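Long-range contact in nucleoporin nup120 (PDB 4GQ2), which serves as a structural component of the nuclear pore complex, whose nucleoporins can also dock transiently associated nuclear transport factors: residues L275-L288 with N295-H307. Sequence-based numbering, arbitrary orientation.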
ATOM      1  N   LEU A 275       5.290 -35.114  42.787  1.00 86.26           N
ATOM      2  CA  LEU A 275       4.440 -33.935  42.898  1.00 87.08           C
ATOM      3  C   LEU A 275       3.034 -34.350  43.317  1.00 78.15           C
ATOM      4  O   LEU A 275       2.729 -35.545  43.393  1.00 86.25           O
ATOM      5  CB  LEU A 275       4.393 -33.181  41.566  1.00 87.93           C
ATOM      6  CG  LEU A 275       5.708 -32.923  40.819  1.00 96.69           C
ATOM      7  CD1 LEU A 275       5.424 -32.515  39.382  1.00 96.59           C
ATOM      8  CD2 LEU A 275       6.573 -31.884  41.523  1.00 92.87           C
ATOM      9  N   SER A 276       2.180 -33.359  43.568  1.00 85.00           N
ATOM     10  CA  SER A 276       0.805 -33.593  44.021  1.00 90.48           C
ATOM     11  C   SER A 276      -0.083 -34.278  42.972  1.00 98.49           C
ATOM     12  O   SER A 276       0.324 -34.463  41.823  1.00 96.65           O
ATOM     13  CB  SER A 276       0.180 -32.281  44.496  1.00 82.79           C
ATOM     14  OG  SER A 276       0.548 -31.215  43.643  1.00 83.04           O
ATOM     15  N   GLN A 277      -1.298 -34.646  43.376  1.00121.47           N
ATOM     16  CA  GLN A 277      -2.157 -35.508  42.558  1.00136.72           C
ATOM     17  C   GLN A 277      -3.467 -34.865  42.087  1.00133.88           C
ATOM     18  O   GLN A 277      -4.243 -34.339  42.890  1.00119.17           O
ATOM     19  CB  GLN A 277      -2.445 -36.823  43.296  1.00142.35           C
ATOM     20  CG  GLN A 277      -1.219 -37.707  43.495  1.00133.09           C
ATOM     21  CD  GLN A 277      -1.486 -38.936  44.345  1.00120.43           C
ATOM     22  OE1 GLN A 277      -2.629 -39.233  44.703  1.00115.19           O
ATOM     23  NE2 GLN A 277      -0.424 -39.662  44.675  1.00111.75           N
ATOM     24  N   THR A 278      -3.679 -34.920  40.772  1.00133.65           N
ATOM     25  CA  THR A 278      -4.936 -34.559  40.100  1.00140.43           C
ATOM     26  C   THR A 278      -4.945 -35.227  38.726  1.00131.28           C
ATOM     27  O   THR A 278      -3.892 -35.643  38.233  1.00127.55           O
ATOM     28  CB  THR A 278      -5.101 -33.031  39.911  1.00145.01           C
ATOM     29  OG1 THR A 278      -3.817 -32.394  39.933  1.00154.87           O
ATOM     30  CG2 THR A 278      -5.985 -32.435  41.004  1.00120.60           C
ATOM     31  N   ILE A 279      -6.120 -35.342  38.109  1.00121.60           N
ATOM     32  CA  ILE A 279      -6.198 -35.881  36.749  1.00118.61           C
ATOM     33  C   ILE A 279      -5.685 -34.827  35.760  1.00122.41           C
ATOM     34  O   ILE A 279      -6.125 -33.672  35.787  1.00122.43           O
ATOM     35  CB  ILE A 279      -7.610 -36.438  36.391  1.00110.56           C
ATOM     36  CG1 ILE A 279      -8.592 -35.337  35.963  1.00119.95           C
ATOM     37  CG2 ILE A 279      -8.178 -37.264  37.539  1.00 95.34           C
ATOM     38  CD1 ILE A 279      -8.816 -35.253  34.465  1.00100.50           C
ATOM     39  N   LEU A 280      -4.730 -35.222  34.920  1.00112.15           N
ATOM     40  CA  LEU A 280      -4.077 -34.298  33.983  1.00112.66           C
ATOM     41  C   LEU A 280      -4.440 -34.487  32.498  1.00132.08           C
ATOM     42  O   LEU A 280      -4.337 -33.533  31.719  1.00128.39           O
ATOM     43  CB  LEU A 280      -2.551 -34.291  34.185  1.00 94.63           C
ATOM     44  CG  LEU A 280      -1.735 -35.588  34.245  1.00 94.38           C
ATOM     45  CD1 LEU A 280      -1.420 -36.137  32.860  1.00 97.69           C
ATOM     46  CD2 LEU A 280      -0.449 -35.339  35.017  1.00 85.52           C
ATOM     47  N   PRO A 281      -4.855 -35.708  32.098  1.00150.24           N
ATOM     48  CA  PRO A 281      -5.180 -35.947  30.690  1.00156.92           C
ATOM     49  C   PRO A 281      -6.575 -35.409  30.322  1.00159.61           C
ATOM     50  O   PRO A 281      -7.306 -34.963  31.210  1.00151.85           O
ATOM     51  CB  PRO A 281      -5.134 -37.485  30.574  1.00166.90           C
ATOM     52  CG  PRO A 281      -4.697 -38.002  31.911  1.00165.96           C
ATOM     53  CD  PRO A 281      -5.045 -36.932  32.892  1.00152.71           C
ATOM     54  N   LEU A 282      -6.952 -35.440  29.041  1.00154.89           N
ATOM     55  CA  LEU A 282      -6.124 -35.973  27.952  1.00149.79           C
ATOM     56  C   LEU A 282      -5.642 -34.888  26.988  1.00146.15           C
ATOM     57  O   LEU A 282      -5.255 -35.179  25.852  1.00151.06           O
ATOM     58  CB  LEU A 282      -6.862 -37.099  27.203  1.00154.14           C
ATOM     59  CG  LEU A 282      -8.335 -36.952  26.794  1.00149.71           C
ATOM     60  CD1 LEU A 282      -8.507 -36.134  25.520  1.00139.17           C
ATOM     61  CD2 LEU A 282      -8.961 -38.328  26.625  1.00136.11           C
ATOM     62  N   GLN A 283      -5.661 -33.642  27.454  1.00142.26           N
ATOM     63  CA  GLN A 283      -5.193 -32.506  26.663  1.00139.24           C
ATOM     64  C   GLN A 283      -3.668 -32.524  26.592  1.00114.64           C
ATOM     65  O   GLN A 283      -2.999 -32.770  27.598  1.00 87.71           O
ATOM     66  CB  GLN A 283      -5.681 -31.180  27.258  1.00159.27           C
ATOM     67  CG  GLN A 283      -7.083 -31.207  27.858  1.00153.73           C
ATOM     68  CD  GLN A 283      -7.089 -31.414  29.365  1.00148.88           C
ATOM     69  OE1 GLN A 283      -6.301 -32.193  29.906  1.00156.69           O
ATOM     70  NE2 GLN A 283      -7.987 -30.716  30.050  1.00121.56           N
ATOM     71  N   SER A 284      -3.124 -32.272  25.403  1.00105.64           N
ATOM     72  CA  SER A 284      -1.679 -32.345  25.193  1.00 96.14           C
ATOM     73  C   SER A 284      -1.039 -30.970  25.017  1.00 96.91           C
ATOM     74  O   SER A 284      -1.337 -30.246  24.063  1.00 91.74           O
ATOM     75  CB  SER A 284      -1.345 -33.246  24.005  1.00 91.37           C
ATOM     76  OG  SER A 284       0.045 -33.514  23.965  1.00 97.36           O
ATOM     77  N   PHE A 285      -0.157 -30.631  25.954  1.00 84.45           N
ATOM     78  CA  PHE A 285       0.563 -29.356  25.965  1.00 76.96           C
ATOM     79  C   PHE A 285       1.855 -29.494  26.777  1.00 69.61           C
ATOM     80  O   PHE A 285       1.990 -30.440  27.555  1.00 65.76           O
ATOM     81  CB  PHE A 285      -0.315 -28.234  26.546  1.00 82.77           C
ATOM     82  CG  PHE A 285      -1.112 -28.639  27.760  1.00 91.29           C
ATOM     83  CD1 PHE A 285      -0.488 -28.861  28.989  1.00 77.61           C
ATOM     84  CD2 PHE A 285      -2.495 -28.788  27.678  1.00 93.39           C
ATOM     85  CE1 PHE A 285      -1.225 -29.235  30.103  1.00 74.29           C
ATOM     86  CE2 PHE A 285      -3.237 -29.156  28.792  1.00 93.38           C
ATOM     87  CZ  PHE A 285      -2.601 -29.381  30.005  1.00 89.32           C
ATOM     88  N   PRO A 286       2.811 -28.561  26.596  1.00 65.82           N
ATOM     89  CA  PRO A 286       4.016 -28.619  27.427  1.00 70.72           C
ATOM     90  C   PRO A 286       3.725 -28.346  28.907  1.00 77.00           C
ATOM     91  O   PRO A 286       2.828 -27.565  29.236  1.00 82.27           O
ATOM     92  CB  PRO A 286       4.921 -27.524  26.835  1.00 69.00           C
ATOM     93  CG  PRO A 286       4.018 -26.637  26.051  1.00 60.05           C
ATOM     94  CD  PRO A 286       2.903 -27.514  25.560  1.00 67.22           C
ATOM     95  N   TYR A 287       4.473 -29.018  29.776  1.00 69.75           N
ATOM     96  CA  TYR A 287       4.338 -28.886  31.224  1.00 54.95           C
ATOM     97  C   TYR A 287       5.565 -28.204  31.807  1.00 52.34           C
ATOM     98  O   TYR A 287       5.511 -27.645  32.899  1.00 52.58           O
ATOM     99  CB  TYR A 287       4.211 -30.263  31.868  1.00 58.12           C
ATOM    100  CG  TYR A 287       2.822 -30.850  31.891  1.00 58.81           C
ATOM    101  CD1 TYR A 287       2.351 -31.610  30.827  1.00 56.60           C
ATOM    102  CD2 TYR A 287       1.992 -30.677  33.000  1.00 69.27           C
ATOM    103  CE1 TYR A 287       1.084 -32.166  30.857  1.00 60.53           C
ATOM    104  CE2 TYR A 287       0.720 -31.226  33.039  1.00 63.87           C
ATOM    105  CZ  TYR A 287       0.272 -31.969  31.963  1.00 65.84           C
ATOM    106  OH  TYR A 287      -0.991 -32.511  31.990  1.00 84.89           O
ATOM    107  N   LEU A 288       6.673 -28.269  31.074  1.00 51.00           N
ATOM    108  CA  LEU A 288       7.943 -27.756  31.553  1.00 50.39           C
ATOM    109  C   LEU A 288       8.549 -26.732  30.607  1.00 55.56           C
ATOM    110  O   LEU A 288       8.443 -26.865  29.385  1.00 57.47           O
ATOM    111  CB  LEU A 288       8.941 -28.903  31.743  1.00 47.11           C
ATOM    112  CG  LEU A 288       8.697 -29.957  32.827  1.00 52.42           C
ATOM    113  CD1 LEU A 288       9.837 -30.968  32.826  1.00 47.23           C
ATOM    114  CD2 LEU A 288       8.547 -29.325  34.206  1.00 57.51           C
ATOM    115  N   ASN A 295      20.272 -21.445  32.345  1.00 99.93           N
ATOM    116  CA  ASN A 295      19.558 -22.717  32.411  1.00 96.34           C
ATOM    117  C   ASN A 295      19.692 -23.286  33.816  1.00 89.06           C
ATOM    118  O   ASN A 295      20.546 -24.131  34.076  1.00 96.85           O
ATOM    119  CB  ASN A 295      20.091 -23.716  31.375  1.00 97.22           C
ATOM    120  CG  ASN A 295      19.900 -23.245  29.943  1.00102.16           C
ATOM    121  OD1 ASN A 295      18.998 -22.461  29.642  1.00110.32           O
ATOM    122  ND2 ASN A 295      20.749 -23.735  29.046  1.00102.25           N
ATOM    123  N   SER A 296      18.843 -22.798  34.715  1.00 72.94           N
ATOM    124  CA  SER A 296      18.990 -23.034  36.145  1.00 76.30           C
ATOM    125  C   SER A 296      17.633 -22.985  36.842  1.00 78.99           C
ATOM    126  O   SER A 296      17.466 -23.533  37.934  1.00 80.75           O
ATOM    127  CB  SER A 296      19.945 -21.994  36.747  1.00 78.78           C
ATOM    128  OG  SER A 296      20.273 -22.289  38.092  1.00 84.38           O
ATOM    129  N   PHE A 297      16.667 -22.323  36.207  1.00 73.24           N
ATOM    130  CA  PHE A 297      15.305 -22.259  36.725  1.00 68.83           C
ATOM    131  C   PHE A 297      14.343 -23.015  35.821  1.00 68.34           C
ATOM    132  O   PHE A 297      14.563 -23.120  34.616  1.00 66.24           O
ATOM    133  CB  PHE A 297      14.841 -20.816  36.889  1.00 68.49           C
ATOM    134  CG  PHE A 297      15.670 -20.021  37.849  1.00 72.34           C
ATOM    135  CD1 PHE A 297      15.347 -19.983  39.198  1.00 78.73           C
ATOM    136  CD2 PHE A 297      16.769 -19.294  37.401  1.00 79.94           C
ATOM    137  CE1 PHE A 297      16.109 -19.241  40.087  1.00 84.10           C
ATOM    138  CE2 PHE A 297      17.536 -18.551  38.285  1.00 81.25           C
ATOM    139  CZ  PHE A 297      17.204 -18.525  39.629  1.00 79.36           C
ATOM    140  N   ILE A 298      13.281 -23.536  36.423  1.00 61.53           N
ATOM    141  CA  ILE A 298      12.321 -24.381  35.739  1.00 57.16           C
ATOM    142  C   ILE A 298      10.921 -23.961  36.141  1.00 61.24           C
ATOM    143  O   ILE A 298      10.612 -23.881  37.326  1.00 57.94           O
ATOM    144  CB  ILE A 298      12.525 -25.871  36.106  1.00 64.97           C
ATOM    145  CG1 ILE A 298      13.792 -26.413  35.446  1.00 66.56           C
ATOM    146  CG2 ILE A 298      11.331 -26.716  35.684  1.00 59.34           C
ATOM    147  CD1 ILE A 298      14.453 -27.529  36.221  1.00 76.68           C
ATOM    148  N   ALA A 299      10.083 -23.689  35.145  1.00 61.24           N
ATOM    149  CA  ALA A 299       8.674 -23.451  35.380  1.00 57.61           C
ATOM    150  C   ALA A 299       7.897 -24.732  35.105  1.00 56.74           C
ATOM    151  O   ALA A 299       8.202 -25.466  34.162  1.00 58.07           O
ATOM    152  CB  ALA A 299       8.168 -22.309  34.518  1.00 58.89           C
ATOM    153  N   LEU A 300       6.900 -24.993  35.943  1.00 55.36           N
ATOM    154  CA  LEU A 300       6.128 -26.225  35.879  1.00 58.81           C
ATOM    155  C   LEU A 300       4.647 -25.921  36.065  1.00 59.84           C
ATOM    156  O   LEU A 300       4.275 -25.107  36.916  1.00 61.80           O
ATOM    157  CB  LEU A 300       6.636 -27.229  36.927  1.00 63.82           C
ATOM    158  CG  LEU A 300       5.753 -28.376  37.440  1.00 76.02           C
ATOM    159  CD1 LEU A 300       5.382 -29.369  36.346  1.00 68.05           C
ATOM    160  CD2 LEU A 300       6.445 -29.087  38.594  1.00 70.66           C
ATOM    161  N   TYR A 301       3.818 -26.583  35.260  1.00 53.97           N
ATOM    162  CA  TYR A 301       2.381 -26.331  35.214  1.00 58.19           C
ATOM    163  C   TYR A 301       1.563 -27.424  35.888  1.00 56.75           C
ATOM    164  O   TYR A 301       1.825 -28.615  35.692  1.00 51.99           O
ATOM    165  CB  TYR A 301       1.919 -26.190  33.762  1.00 44.08           C
ATOM    166  CG  TYR A 301       0.439 -25.931  33.596  1.00 44.23           C
ATOM    167  CD1 TYR A 301      -0.152 -24.794  34.143  1.00 43.72           C
ATOM    168  CD2 TYR A 301      -0.371 -26.810  32.868  1.00 54.61           C
ATOM    169  CE1 TYR A 301      -1.507 -24.541  33.984  1.00 43.33           C
ATOM    170  CE2 TYR A 301      -1.731 -26.559  32.696  1.00 49.63           C
ATOM    171  CZ  TYR A 301      -2.287 -25.423  33.259  1.00 44.48           C
ATOM    172  OH  TYR A 301      -3.622 -25.156  33.105  1.00 53.86           O
ATOM    173  N   TYR A 302       0.566 -26.995  36.662  1.00 51.79           N
ATOM    174  CA  TYR A 302      -0.373 -27.886  37.336  1.00 62.06           C
ATOM    175  C   TYR A 302      -1.787 -27.580  36.858  1.00 68.23           C
ATOM    176  O   TYR A 302      -2.308 -26.496  37.135  1.00 73.15           O
ATOM    177  CB  TYR A 302      -0.342 -27.670  38.849  1.00 59.56           C
ATOM    178  CG  TYR A 302       0.887 -28.168  39.576  1.00 73.25           C
ATOM    179  CD1 TYR A 302       2.039 -27.384  39.652  1.00 75.42           C
ATOM    180  CD2 TYR A 302       0.882 -29.404  40.232  1.00 80.65           C
ATOM    181  CE1 TYR A 302       3.161 -27.824  40.335  1.00 85.06           C
ATOM    182  CE2 TYR A 302       2.001 -29.851  40.922  1.00 82.50           C
ATOM    183  CZ  TYR A 302       3.136 -29.056  40.969  1.00 85.87           C
ATOM    184  OH  TYR A 302       4.255 -29.483  41.648  1.00 99.24           O
ATOM    185  N   PRO A 303      -2.413 -28.524  36.137  1.00 57.58           N
ATOM    186  CA  PRO A 303      -3.823 -28.377  35.767  1.00 65.70           C
ATOM    187  C   PRO A 303      -4.745 -28.330  36.990  1.00 77.69           C
ATOM    188  O   PRO A 303      -4.441 -28.934  38.023  1.00 75.95           O
ATOM    189  CB  PRO A 303      -4.103 -29.634  34.941  1.00 67.26           C
ATOM    190  CG  PRO A 303      -2.770 -30.028  34.395  1.00 68.27           C
ATOM    191  CD  PRO A 303      -1.778 -29.673  35.466  1.00 59.31           C
ATOM    192  N   ASP A 304      -5.850 -27.597  36.860  1.00 84.91           N
ATOM    193  CA  ASP A 304      -6.848 -27.437  37.918  1.00 67.80           C
ATOM    194  C   ASP A 304      -8.226 -27.662  37.345  1.00 81.16           C
ATOM    195  O   ASP A 304      -8.379 -28.157  36.228  1.00 78.44           O
ATOM    196  CB  ASP A 304      -6.842 -26.001  38.452  1.00 68.87           C
ATOM    197  CG  ASP A 304      -5.780 -25.752  39.489  1.00 65.52           C
ATOM    198  OD1 ASP A 304      -4.949 -26.644  39.744  1.00 65.27           O
ATOM    199  OD2 ASP A 304      -5.776 -24.633  40.043  1.00 74.01           O
ATOM    200  N   ASN A 305      -9.228 -27.267  38.125  1.00 95.45           N
ATOM    201  CA  ASN A 305     -10.581 -27.100  37.631  1.00 96.50           C
ATOM    202  C   ASN A 305     -10.720 -25.749  36.938  1.00 84.78           C
ATOM    203  O   ASN A 305     -11.545 -25.595  36.038  1.00 82.39           O
ATOM    204  CB  ASN A 305     -11.584 -27.207  38.779  1.00110.66           C
ATOM    205  CG  ASN A 305     -11.567 -28.570  39.441  1.00113.97           C
ATOM    206  OD1 ASN A 305     -11.134 -28.710  40.587  1.00108.09           O
ATOM    207  ND2 ASN A 305     -12.027 -29.587  38.719  1.00107.92           N
ATOM    208  N   SER A 306      -9.898 -24.783  37.355  1.00 86.82           N
ATOM    209  CA  SER A 306      -9.960 -23.414  36.831  1.00 89.00           C
ATOM    210  C   SER A 306      -8.600 -22.857  36.396  1.00 92.88           C
ATOM    211  O   SER A 306      -8.034 -21.976  37.051  1.00 98.98           O
ATOM    212  CB  SER A 306     -10.605 -22.480  37.859  1.00 88.66           C
ATOM    213  OG  SER A 306      -9.796 -22.370  39.015  1.00 93.50           O
ATOM    214  N   HIS A 307      -8.084 -23.390  35.289  1.00 89.02           N
ATOM    215  CA  HIS A 307      -6.888 -22.858  34.597  1.00 89.15           C
ATOM    216  C   HIS A 307      -5.543 -23.236  35.164  1.00 77.78           C
ATOM    217  O   HIS A 307      -4.522 -23.102  34.486  1.00 71.13           O
ATOM    218  CB  HIS A 307      -6.992 -21.346  34.356  1.00 79.34           C
ATOM    219  CG  HIS A 307      -8.248 -20.935  33.623  1.00 77.14           C
ATOM    220  ND1 HIS A 307      -8.709 -21.602  32.544  1.00 71.41           N
ATOM    221  CD2 HIS A 307      -9.147 -19.899  33.857  1.00 76.04           C
ATOM    222  CE1 HIS A 307      -9.845 -21.022  32.111  1.00 68.67           C
ATOM    223  NE2 HIS A 307     -10.110 -19.979  32.912  1.00 72.27           N
TER
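Tyr301 N donates to Tyr287 O at 3.1 Å, in the carbonyl plane but bent, with 144° at the hydrogen. This bond and the backbone bond of Ala299 with Thr289 flank Leu288 and Leu300, making them an antiparallel non-hydrogen-bonded pair; CA-H contacts from Leu300 to Tyr287 O and from Leu288 to Ala299 O accompany it. Their side chains lie side by side, Leu288 CD2 to Leu300 CD1 3.8 Å. The other branch, Leu300 CD2, meets Leu275 CD1 tip to tip at 3.7 Å.

Among the aromatic contacts, Phe285 CE1 comes within 3.8 Å of Tyr301 CE2, the ring planes inclined at 75°. Tyr301 has CG anti to its backbone nitrogen (chi1 180°), which carries the ring toward Phe285 and its OH to His307 O, a 2.6 Å bond whose donor sits above the carbonyl plane. A leucine in its place would probably leave His307 O without its hydroxyl partner and take away the ring that Phe285 CE1 rests against on this strand. Pro303 brings CD to the edge of the Tyr287 ring, 3.8 Å from CE2. Tyr302 crosses Leu275 obliquely, with its OH 3.3 Å from Leu275 CD2, and its CE2 lies 3.4 Å from Ser276 OG.

Leu253 of the preceding sheet touches Leu275, Tyr287 and Leu300. The arrangement is characteristic of a beta-propeller blade-to-blade connection: the loop leaving outer strand 268-274 packs on strand 297-302 before entering the next four-stranded antiparallel sheet as strand 288-290.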